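Local atomic coordinates of tricorn protease (Thermoplasma acidophilum, PDB entry 1K32), a protein that hydrolyses peptides as a serine protease, probably trimming fragments released by the proteasome, with beta propellers thought to gate the passage of substrate. Residues Arg59-Asp63 / Gly64-Ala68; Lys101-Gly104 / Arg105-Phe108; Gly113-Pro116 / Asp117-Ile121; Phe261-Gly265 / Ser266-Phe270. All coordinates share one frame; numbering follows the deposited sequence.

Contact 1: Arg59-Asp63 / Gly64-Ala68; sequences RFFPD and GRKIA
K66 lies along one face of the F61 ring, its CD 3.4 Å from F61 CE1. The chain is extended as far as CD, with CG anti to the backbone N (chi1 -170°). It then bends, and NZ ends 5.0 Å from the ring centroid in an off-centre cation-pi contact. The two backbones are joined here, F61 N giving a 2.8 Å hydrogen bond to K66 O. On the other face of the hairpin F60 and I67 run side by side, with F60 CD2 3.9 Å from I67 CG1. R59 and A68 form an antiparallel hydrogen-bonded pair.

A type I turn, F61 to G64, joins the two strands. Its G64 N bonds to F61 O at 2.7 Å. D63 OD2 takes R65 N at 2.8 Å from above the carboxylate plane. The R65 guanidinium turns elsewhere, to a salt bridge with E88. F84 meets the F61 ring edge-to-face, and F114 of strand 110-114 also packs on it.

K66 N is buried without a partner. Backbone bonds and one carboxylate fix the turn and the residue that follows it, while the aromatic ring holds the aliphatic part of a lysine and probably attracts its charge.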
loop_
_atom_site.group_PDB
_atom_site.type_symbol
_atom_site.label_atom_id
_atom_site.label_comp_id
_atom_site.label_asym_id
_atom_site.label_seq_id
_atom_site.Cartn_x
_atom_site.Cartn_y
_atom_site.Cartn_z
ATOM N N ARG A 59 -5.956 33.321 61.079
ATOM C CA ARG A 59 -5.840 34.493 61.935
ATOM C C ARG A 59 -7.161 35.204 62.171
ATOM O O ARG A 59 -7.869 35.537 61.219
ATOM C CB ARG A 59 -4.860 35.500 61.312
ATOM C CG ARG A 59 -3.391 35.066 61.299
ATOM C CD ARG A 59 -2.846 34.995 62.725
ATOM N NE ARG A 59 -2.865 36.302 63.371
ATOM C CZ ARG A 59 -2.032 37.296 63.076
ATOM N NH1 ARG A 59 -2.124 38.454 63.714
ATOM N NH2 ARG A 59 -1.098 37.130 62.151
ATOM N N PHE A 60 -7.474 35.447 63.442
ATOM C CA PHE A 60 -8.684 36.173 63.829
ATOM C C PHE A 60 -8.516 37.631 63.403
ATOM O O PHE A 60 -7.433 38.190 63.537
ATOM C CB PHE A 60 -8.867 36.219 65.356
ATOM C CG PHE A 60 -9.474 34.982 65.970
ATOM C CD1 PHE A 60 -8.708 34.142 66.774
ATOM C CD2 PHE A 60 -10.825 34.703 65.820
ATOM C CE1 PHE A 60 -9.286 33.046 67.426
ATOM C CE2 PHE A 60 -11.415 33.609 66.462
ATOM C CZ PHE A 60 -10.645 32.782 67.268
ATOM N N PHE A 61 -9.574 38.250 62.897
ATOM C CA PHE A 61 -9.485 39.663 62.579
ATOM C C PHE A 61 -9.527 40.311 63.965
ATOM O O PHE A 61 -9.975 39.684 64.928
ATOM C CB PHE A 61 -10.679 40.132 61.740
ATOM C CG PHE A 61 -10.452 40.031 60.265
ATOM C CD1 PHE A 61 -10.387 38.793 59.635
ATOM C CD2 PHE A 61 -10.297 41.182 59.496
ATOM C CE1 PHE A 61 -10.170 38.704 58.256
ATOM C CE2 PHE A 61 -10.081 41.102 58.121
ATOM C CZ PHE A 61 -10.019 39.861 57.503
ATOM N N PRO A 62 -9.064 41.563 64.085
ATOM C CA PRO A 62 -9.041 42.294 65.358
ATOM C C PRO A 62 -10.261 42.177 66.288
ATOM O O PRO A 62 -10.100 42.059 67.502
ATOM C CB PRO A 62 -8.774 43.742 64.921
ATOM C CG PRO A 62 -9.265 43.773 63.493
ATOM C CD PRO A 62 -8.735 42.470 62.975
ATOM N N ASP A 63 -11.466 42.203 65.732
ATOM C CA ASP A 63 -12.663 42.112 66.556
ATOM C C ASP A 63 -13.105 40.676 66.828
ATOM O O ASP A 63 -14.135 40.450 67.473
ATOM C CB ASP A 63 -13.808 42.897 65.912
ATOM C CG ASP A 63 -14.208 42.349 64.563
ATOM O OD1 ASP A 63 -14.999 43.018 63.865
ATOM O OD2 ASP A 63 -13.744 41.249 64.201
ATOM N N GLY A 64 -12.319 39.719 66.339
ATOM C CA GLY A 64 -12.624 38.311 66.529
ATOM C C GLY A 64 -13.886 37.823 65.833
ATOM O O GLY A 64 -14.431 36.786 66.204
ATOM N N ARG A 65 -14.347 38.555 64.824
ATOM C CA ARG A 65 -15.561 38.188 64.093
ATOM C C ARG A 65 -15.259 37.348 62.842
ATOM O O ARG A 65 -15.899 36.326 62.586
ATOM C CB ARG A 65 -16.314 39.455 63.676
ATOM C CG ARG A 65 -16.580 40.450 64.810
ATOM C CD ARG A 65 -17.976 40.305 65.386
ATOM N NE ARG A 65 -19.010 40.576 64.390
ATOM C CZ ARG A 65 -20.298 40.311 64.569
ATOM N NH1 ARG A 65 -21.176 40.583 63.613
ATOM N NH2 ARG A 65 -20.709 39.770 65.709
ATOM N N LYS A 66 -14.296 37.799 62.054
ATOM C CA LYS A 66 -13.922 37.092 60.839
ATOM C C LYS A 66 -12.556 36.420 61.031
ATOM O O LYS A 66 -11.774 36.803 61.910
ATOM C CB LYS A 66 -13.859 38.076 59.666
ATOM C CG LYS A 66 -13.721 37.409 58.300
ATOM C CD LYS A 66 -13.435 38.420 57.199
ATOM C CE LYS A 66 -14.570 39.387 57.009
ATOM N NZ LYS A 66 -14.234 40.393 55.963
ATOM N N ILE A 67 -12.279 35.413 60.213
ATOM C CA ILE A 67 -11.008 34.706 60.287
ATOM C C ILE A 67 -10.372 34.614 58.904
ATOM O O ILE A 67 -11.013 34.185 57.941
ATOM C CB ILE A 67 -11.198 33.276 60.855
ATOM C CG1 ILE A 67 -11.743 33.349 62.284
ATOM C CG2 ILE A 67 -9.871 32.513 60.815
ATOM C CD1 ILE A 67 -12.126 32.002 62.846
ATOM N N ALA A 68 -9.112 35.025 58.807
ATOM C CA ALA A 68 -8.391 34.958 57.539
ATOM C C ALA A 68 -7.694 33.596 57.502
ATOM O O ALA A 68 -7.075 33.174 58.487
ATOM C CB ALA A 68 -7.390 36.089 57.448
#

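Contact 2: Lys101-Gly104 / Arg105-Phe108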
loop_
_atom_site.group_PDB
_atom_site.type_symbol
_atom_site.label_atom_id
_atom_site.label_comp_id
_atom_site.label_asym_id
_atom_site.label_seq_id
_atom_site.Cartn_x
_atom_site.Cartn_y
_atom_site.Cartn_z
ATOM N N LYS A 101 3.107 30.430 44.775
ATOM C CA LYS A 101 3.930 29.223 44.848
ATOM C C LYS A 101 4.259 28.945 46.311
ATOM O O LYS A 101 4.491 29.865 47.085
ATOM C CB LYS A 101 5.237 29.397 44.083
ATOM C CG LYS A 101 5.095 29.721 42.608
ATOM C CD LYS A 101 6.483 29.873 41.991
ATOM C CE LYS A 101 6.432 30.205 40.508
ATOM N NZ LYS A 101 7.801 30.167 39.921
ATOM N N SER A 102 4.309 27.676 46.683
ATOM C CA SER A 102 4.589 27.331 48.073
ATOM C C SER A 102 5.419 26.052 48.193
ATOM O O SER A 102 5.274 25.147 47.381
ATOM C CB SER A 102 3.248 27.157 48.809
ATOM O OG SER A 102 3.391 26.728 50.154
ATOM N N THR A 103 6.311 26.015 49.180
ATOM C CA THR A 103 7.111 24.824 49.491
ATOM C C THR A 103 7.011 24.730 51.015
ATOM O O THR A 103 6.618 25.700 51.669
ATOM C CB THR A 103 8.602 24.957 49.091
ATOM O OG1 THR A 103 9.256 25.908 49.942
ATOM C CG2 THR A 103 8.724 25.403 47.648
ATOM N N GLY A 104 7.341 23.573 51.583
ATOM C CA GLY A 104 7.261 23.419 53.023
ATOM C C GLY A 104 8.096 24.422 53.802
ATOM O O GLY A 104 7.713 24.839 54.887
ATOM N N ARG A 105 9.230 24.825 53.243
ATOM C CA ARG A 105 10.113 25.778 53.907
ATOM C C ARG A 105 9.823 27.239 53.539
ATOM O O ARG A 105 10.372 28.164 54.148
ATOM C CB ARG A 105 11.576 25.424 53.609
ATOM C CG ARG A 105 11.849 25.183 52.141
ATOM C CD ARG A 105 13.082 24.312 51.899
ATOM N NE ARG A 105 13.274 24.091 50.468
ATOM C CZ ARG A 105 12.484 23.334 49.710
ATOM N NH1 ARG A 105 12.735 23.205 48.414
ATOM N NH2 ARG A 105 11.457 22.687 50.247
ATOM N N ARG A 106 8.971 27.452 52.540
ATOM C CA ARG A 106 8.610 28.812 52.157
ATOM C C ARG A 106 7.151 28.815 51.743
ATOM O O ARG A 106 6.823 28.842 50.559
ATOM C CB ARG A 106 9.497 29.329 51.015
ATOM C CG ARG A 106 10.969 29.467 51.394
ATOM C CD ARG A 106 11.762 30.299 50.381
ATOM N NE ARG A 106 11.675 29.789 49.012
ATOM C CZ ARG A 106 12.249 30.368 47.959
ATOM N NH1 ARG A 106 12.118 29.831 46.749
ATOM N NH2 ARG A 106 12.950 31.489 48.106
ATOM N N MET A 107 6.280 28.751 52.742
ATOM C CA MET A 107 4.833 28.735 52.539
ATOM C C MET A 107 4.380 30.179 52.416
ATOM O O MET A 107 3.829 30.756 53.362
ATOM C CB MET A 107 4.151 28.049 53.732
ATOM C CG MET A 107 4.412 26.540 53.829
ATOM S SD MET A 107 3.612 25.761 55.258
ATOM C CE MET A 107 4.932 25.829 56.394
ATOM N N PHE A 108 4.603 30.749 51.233
ATOM C CA PHE A 108 4.291 32.146 50.978
ATOM C C PHE A 108 2.863 32.469 50.552
ATOM O O PHE A 108 2.095 31.580 50.199
ATOM C CB PHE A 108 5.326 32.713 49.993
ATOM C CG PHE A 108 6.732 32.755 50.557
ATOM C CD1 PHE A 108 7.829 33.026 49.731
ATOM C CD2 PHE A 108 6.955 32.564 51.927
ATOM C CE1 PHE A 108 9.123 33.115 50.256
ATOM C CE2 PHE A 108 8.257 32.651 52.465
ATOM C CZ PHE A 108 9.340 32.929 51.622
#
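T103 and R106 close a short beta hairpin at either end of a type I turn. T103 N bonds to R106 O at 3.2 Å, and R106 N returns a bond to T103 O at 3.1 Å. Both donors stand well above the carbonyl planes, so the pairing is loose. R106 N also has a weak bond to T103 OG1, at 3.0 Å. That hydroxyl sits between the backbone N and the carbonyl carbon (chi1 70°), which brings it over the turn.

M107 centres an inverse gamma turn, with a weak bond from F108 N to R106 O. S102 OG is 3.4 Å from M107 CA, but its hydrogen-bond partner is R70 NH1, which also binds F108 O.

The R105 chain, extended from CG to NE, runs alongside T103. T103 CB lies over one face of its guanidinium, 3.8 Å from R105 NH2. The same arginine makes a cation-pi contact with Y722. With a serine in place of R105, Y722 would probably lose its cationic partner and the side of T103 its flat cover.

M107 also touches the turn: its CG is 3.2 Å from T103 O, and its CE is 3.3 Å from G104 O.

Contact 3: Gly113-Pro116 / Asp117-Ile121; sequences GFDP and DGNLI
D115 folds its carboxylate back over the turn and gathers backbone N-H groups there. Its CG lies between the backbone N and the carbonyl carbon (chi1 72°), which turns OD2 inward. OD2 accepts N119 N at 2.9 Å, from above the carboxylate plane. Two weaker bonds reach the same oxygen, from D117 N at 2.8 Å and G118 N at 2.9 Å. D115 N bonds to N119 O at 3.1 Å, and G118 N bonds to D115 O across a type I turn.

D117 occupies the turn itself, with its CB 3.4 Å from D115 OD2. G118 follows with a positive phi, at backbone angles that would jam a CB against the preceding carbonyl.

F114 carries the apolar side. Its ring crosses L120, with CE2 3.7 Å from L120 CD1. G113 and I121 form an antiparallel hydrogen-bonded pair. R138 of the adjoining strand 135-140 and F159 of strand 156-160, in another sheet, pack against D115.

One carboxylate oxygen thus accepts from three successive backbone amides, two weakly, at and just after the turn. Those N-H groups would be expected to stabilise its negative charge, while F114 and L120 make an apolar contact on the strands.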
loop_
_atom_site.group_PDB
_atom_site.type_symbol
_atom_site.label_atom_id
_atom_site.label_comp_id
_atom_site.label_asym_id
_atom_site.label_seq_id
_atom_site.Cartn_x
_atom_site.Cartn_y
_atom_site.Cartn_z
ATOM N N GLY A 113 -0.577 40.538 58.952
ATOM C CA GLY A 113 -1.005 41.286 60.115
ATOM C C GLY A 113 -2.250 42.107 59.818
ATOM O O GLY A 113 -2.863 41.968 58.753
ATOM N N PHE A 114 -2.641 42.946 60.770
ATOM C CA PHE A 114 -3.809 43.795 60.601
ATOM C C PHE A 114 -3.452 45.212 61.022
ATOM O O PHE A 114 -2.828 45.417 62.071
ATOM C CB PHE A 114 -4.979 43.282 61.439
ATOM C CG PHE A 114 -5.354 41.863 61.152
ATOM C CD1 PHE A 114 -4.709 40.816 61.804
ATOM C CD2 PHE A 114 -6.350 41.565 60.219
ATOM C CE1 PHE A 114 -5.046 39.490 61.537
ATOM C CE2 PHE A 114 -6.694 40.248 59.944
ATOM C CZ PHE A 114 -6.039 39.203 60.608
ATOM N N ASP A 115 -3.845 46.187 60.206
ATOM C CA ASP A 115 -3.537 47.563 60.511
ATOM C C ASP A 115 -4.461 48.079 61.613
ATOM O O ASP A 115 -5.387 47.385 62.029
ATOM C CB ASP A 115 -3.610 48.427 59.233
ATOM C CG ASP A 115 -5.026 48.643 58.733
ATOM O OD1 ASP A 115 -5.176 48.988 57.543
ATOM O OD2 ASP A 115 -5.982 48.491 59.515
ATOM N N PRO A 116 -4.199 49.289 62.122
ATOM C CA PRO A 116 -5.024 49.871 63.186
ATOM C C PRO A 116 -6.526 49.941 62.880
ATOM O O PRO A 116 -7.336 49.853 63.795
ATOM C CB PRO A 116 -4.398 51.248 63.389
ATOM C CG PRO A 116 -2.948 50.989 63.087
ATOM C CD PRO A 116 -3.046 50.154 61.824
ATOM N N ASP A 117 -6.891 50.095 61.609
ATOM C CA ASP A 117 -8.297 50.159 61.211
ATOM C C ASP A 117 -8.926 48.765 61.175
ATOM O O ASP A 117 -10.137 48.622 61.044
ATOM C CB ASP A 117 -8.430 50.819 59.831
ATOM C CG ASP A 117 -8.198 52.330 59.871
ATOM O OD1 ASP A 117 -8.128 52.952 58.790
ATOM O OD2 ASP A 117 -8.096 52.902 60.976
ATOM N N GLY A 118 -8.092 47.735 61.298
ATOM C CA GLY A 118 -8.588 46.371 61.270
ATOM C C GLY A 118 -8.539 45.725 59.897
ATOM O O GLY A 118 -9.062 44.625 59.711
ATOM N N ASN A 119 -7.914 46.391 58.929
ATOM C CA ASN A 119 -7.832 45.824 57.587
ATOM C C ASN A 119 -6.753 44.765 57.478
ATOM O O ASN A 119 -5.678 44.883 58.073
ATOM C CB ASN A 119 -7.557 46.913 56.551
ATOM C CG ASN A 119 -8.584 48.018 56.595
ATOM O OD1 ASN A 119 -8.258 49.169 56.883
ATOM N ND2 ASN A 119 -9.833 47.676 56.316
ATOM N N LEU A 120 -7.047 43.730 56.701
ATOM C CA LEU A 120 -6.104 42.645 56.487
ATOM C C LEU A 120 -4.898 43.088 55.659
ATOM O O LEU A 120 -5.048 43.760 54.643
ATOM C CB LEU A 120 -6.791 41.492 55.766
ATOM C CG LEU A 120 -5.894 40.329 55.331
ATOM C CD1 LEU A 120 -5.233 39.710 56.552
ATOM C CD2 LEU A 120 -6.732 39.290 54.589
ATOM N N ILE A 121 -3.705 42.724 56.126
ATOM C CA ILE A 121 -2.470 42.997 55.401
ATOM C C ILE A 121 -1.938 41.615 55.048
ATOM O O ILE A 121 -1.823 40.749 55.921
ATOM C CB ILE A 121 -1.391 43.709 56.257
ATOM C CG1 ILE A 121 -1.941 45.022 56.828
ATOM C CG2 ILE A 121 -0.159 43.984 55.375
ATOM C CD1 ILE A 121 -2.396 46.002 55.756
#

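Contact 4: Phe261-Gly265 / Ser266-Phe270; sequences FSKGG and SIYIF
A type I' beta hairpin joins the two middle strands of a four-stranded antiparallel propeller blade. F261 pairs with Y268 and K263 with S266 through backbone bonds. The bond from Y268 N to F261 O, 2.9 Å, is almost straight. G264 and G265 make the turn, both with positive phi.

F261, K263 and Y268 share one face of the hairpin. The F261 and Y268 rings are nearly parallel, with planes at 8°, but they are slid apart and barely overlap. It is Y268 CB that sits over the face of F261, 3.4 Å from F261 CZ. F261 takes this place because its CG lies between the backbone N and the carbonyl carbon (chi1 69°). F270 CB comes up at the edge of the same ring, 4.1 Å from F261 CE2.

K263 curls over the Y268 ring. Bends at its last two torsions put CE over the face, 4.3 Å from the ring centroid. A water bridges the polar ends, 2.6 Å from K263 NZ and 2.9 Å from Y268 OH. The lysine charge is met by a salt bridge to D246. Were Y268 a valine, K263 would probably be freer to turn, and the water would be left without the phenol.

S262 and I267 face the other way; S262 OG bonds to R250 O. Strand 249-254 flanks the hairpin beside 259-263, and strand 277-279 lies beside 266-270. At the turn, G265 makes a backbone bond with L17, just before strand 18-23.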
loop_
_atom_site.group_PDB
_atom_site.type_symbol
_atom_site.label_atom_id
_atom_site.label_comp_id
_atom_site.label_asym_id
_atom_site.label_seq_id
_atom_site.Cartn_x
_atom_site.Cartn_y
_atom_site.Cartn_z
ATOM N N PHE A 261 0.423 29.164 71.448
ATOM C CA PHE A 261 1.444 28.544 70.610
ATOM C C PHE A 261 1.302 27.017 70.571
ATOM O O PHE A 261 0.572 26.430 71.357
ATOM C CB PHE A 261 2.854 28.959 71.092
ATOM C CG PHE A 261 3.256 28.373 72.428
ATOM C CD1 PHE A 261 3.889 27.129 72.504
ATOM C CD2 PHE A 261 2.993 29.062 73.615
ATOM C CE1 PHE A 261 4.257 26.580 73.751
ATOM C CE2 PHE A 261 3.353 28.528 74.859
ATOM C CZ PHE A 261 3.984 27.288 74.930
ATOM N N SER A 262 1.971 26.381 69.625
ATOM C CA SER A 262 1.898 24.933 69.516
ATOM C C SER A 262 3.256 24.327 69.855
ATOM O O SER A 262 4.291 24.958 69.650
ATOM C CB SER A 262 1.469 24.521 68.102
ATOM O OG SER A 262 2.309 25.110 67.121
ATOM N N LYS A 263 3.234 23.111 70.390
ATOM C CA LYS A 263 4.458 22.412 70.763
ATOM C C LYS A 263 4.221 20.900 70.890
ATOM O O LYS A 263 3.350 20.456 71.631
ATOM C CB LYS A 263 5.002 22.967 72.096
ATOM C CG LYS A 263 6.337 22.355 72.513
ATOM C CD LYS A 263 6.957 23.029 73.739
ATOM C CE LYS A 263 6.149 22.810 75.019
ATOM N NZ LYS A 263 6.074 21.388 75.459
ATOM N N GLY A 264 5.003 20.114 70.160
ATOM C CA GLY A 264 4.864 18.671 70.221
ATOM C C GLY A 264 3.457 18.122 70.034
ATOM O O GLY A 264 3.108 17.116 70.639
ATOM N N GLY A 265 2.646 18.778 69.209
ATOM C CA GLY A 265 1.298 18.288 68.982
ATOM C C GLY A 265 0.225 18.833 69.907
ATOM O O GLY A 265 -0.942 18.500 69.742
ATOM N N SER A 266 0.600 19.653 70.887
ATOM C CA SER A 266 -0.383 20.227 71.804
ATOM C C SER A 266 -0.430 21.744 71.687
ATOM O O SER A 266 0.485 22.373 71.154
ATOM C CB SER A 266 -0.073 19.844 73.255
ATOM O OG SER A 266 -0.436 18.497 73.531
ATOM N N ILE A 267 -1.513 22.319 72.191
ATOM C CA ILE A 267 -1.726 23.757 72.166
ATOM C C ILE A 267 -1.529 24.294 73.585
ATOM O O ILE A 267 -2.109 23.774 74.537
ATOM C CB ILE A 267 -3.166 24.099 71.711
ATOM C CG1 ILE A 267 -3.454 23.472 70.342
ATOM C CG2 ILE A 267 -3.365 25.608 71.703
ATOM C CD1 ILE A 267 -2.492 23.872 69.243
ATOM N N TYR A 268 -0.719 25.337 73.714
ATOM C CA TYR A 268 -0.443 25.927 75.013
ATOM C C TYR A 268 -0.708 27.431 75.048
ATOM O O TYR A 268 -0.746 28.089 74.012
ATOM C CB TYR A 268 1.014 25.714 75.396
ATOM C CG TYR A 268 1.459 24.275 75.569
ATOM C CD1 TYR A 268 1.795 23.484 74.473
ATOM C CD2 TYR A 268 1.619 23.733 76.840
ATOM C CE1 TYR A 268 2.298 22.180 74.649
ATOM C CE2 TYR A 268 2.118 22.440 77.025
ATOM C CZ TYR A 268 2.458 21.676 75.933
ATOM O OH TYR A 268 2.995 20.424 76.134
ATOM N N ILE A 269 -0.866 27.961 76.257
ATOM C CA ILE A 269 -1.084 29.387 76.455
ATOM C C ILE A 269 -0.003 29.937 77.377
ATOM O O ILE A 269 0.291 29.354 78.421
ATOM C CB ILE A 269 -2.441 29.697 77.124
ATOM C CG1 ILE A 269 -3.596 29.311 76.205
ATOM C CG2 ILE A 269 -2.504 31.178 77.476
ATOM C CD1 ILE A 269 -4.965 29.658 76.778
ATOM N N PHE A 270 0.588 31.055 76.982
ATOM C CA PHE A 270 1.602 31.710 77.791
ATOM C C PHE A 270 1.037 33.052 78.255
ATOM O O PHE A 270 0.656 33.893 77.429
ATOM C CB PHE A 270 2.874 31.948 76.980
ATOM C CG PHE A 270 3.889 32.804 77.688
ATOM C CD1 PHE A 270 4.467 32.379 78.877
ATOM C CD2 PHE A 270 4.255 34.042 77.172
ATOM C CE1 PHE A 270 5.393 33.178 79.541
ATOM C CE2 PHE A 270 5.183 34.848 77.832
ATOM C CZ PHE A 270 5.750 34.413 79.018
HETATM O O HOH W 1 4.890 19.450 74.109
#

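How the contacts relate
All four contacts are hairpins of antiparallel sheets in the N-terminal part of the chain. Contact 4 is the most buried, and contact 2 is a surface contact. Contacts 1 and 3 are partly buried and touch each other: P62 CG lies 3.5 Å from G118 CA. Both have a proline, an aspartate and a glycine at the turn, yet a different aspartate grips the backbone. It follows the proline in contact 1 and precedes it in contact 3. Contacts 1 and 2 belong to one sheet, with centres about 23 Å apart. Contact 2 is loosely bonded and carries two arginines, while contact 4 relies on regular pairing and CH-pi contacts over ring faces.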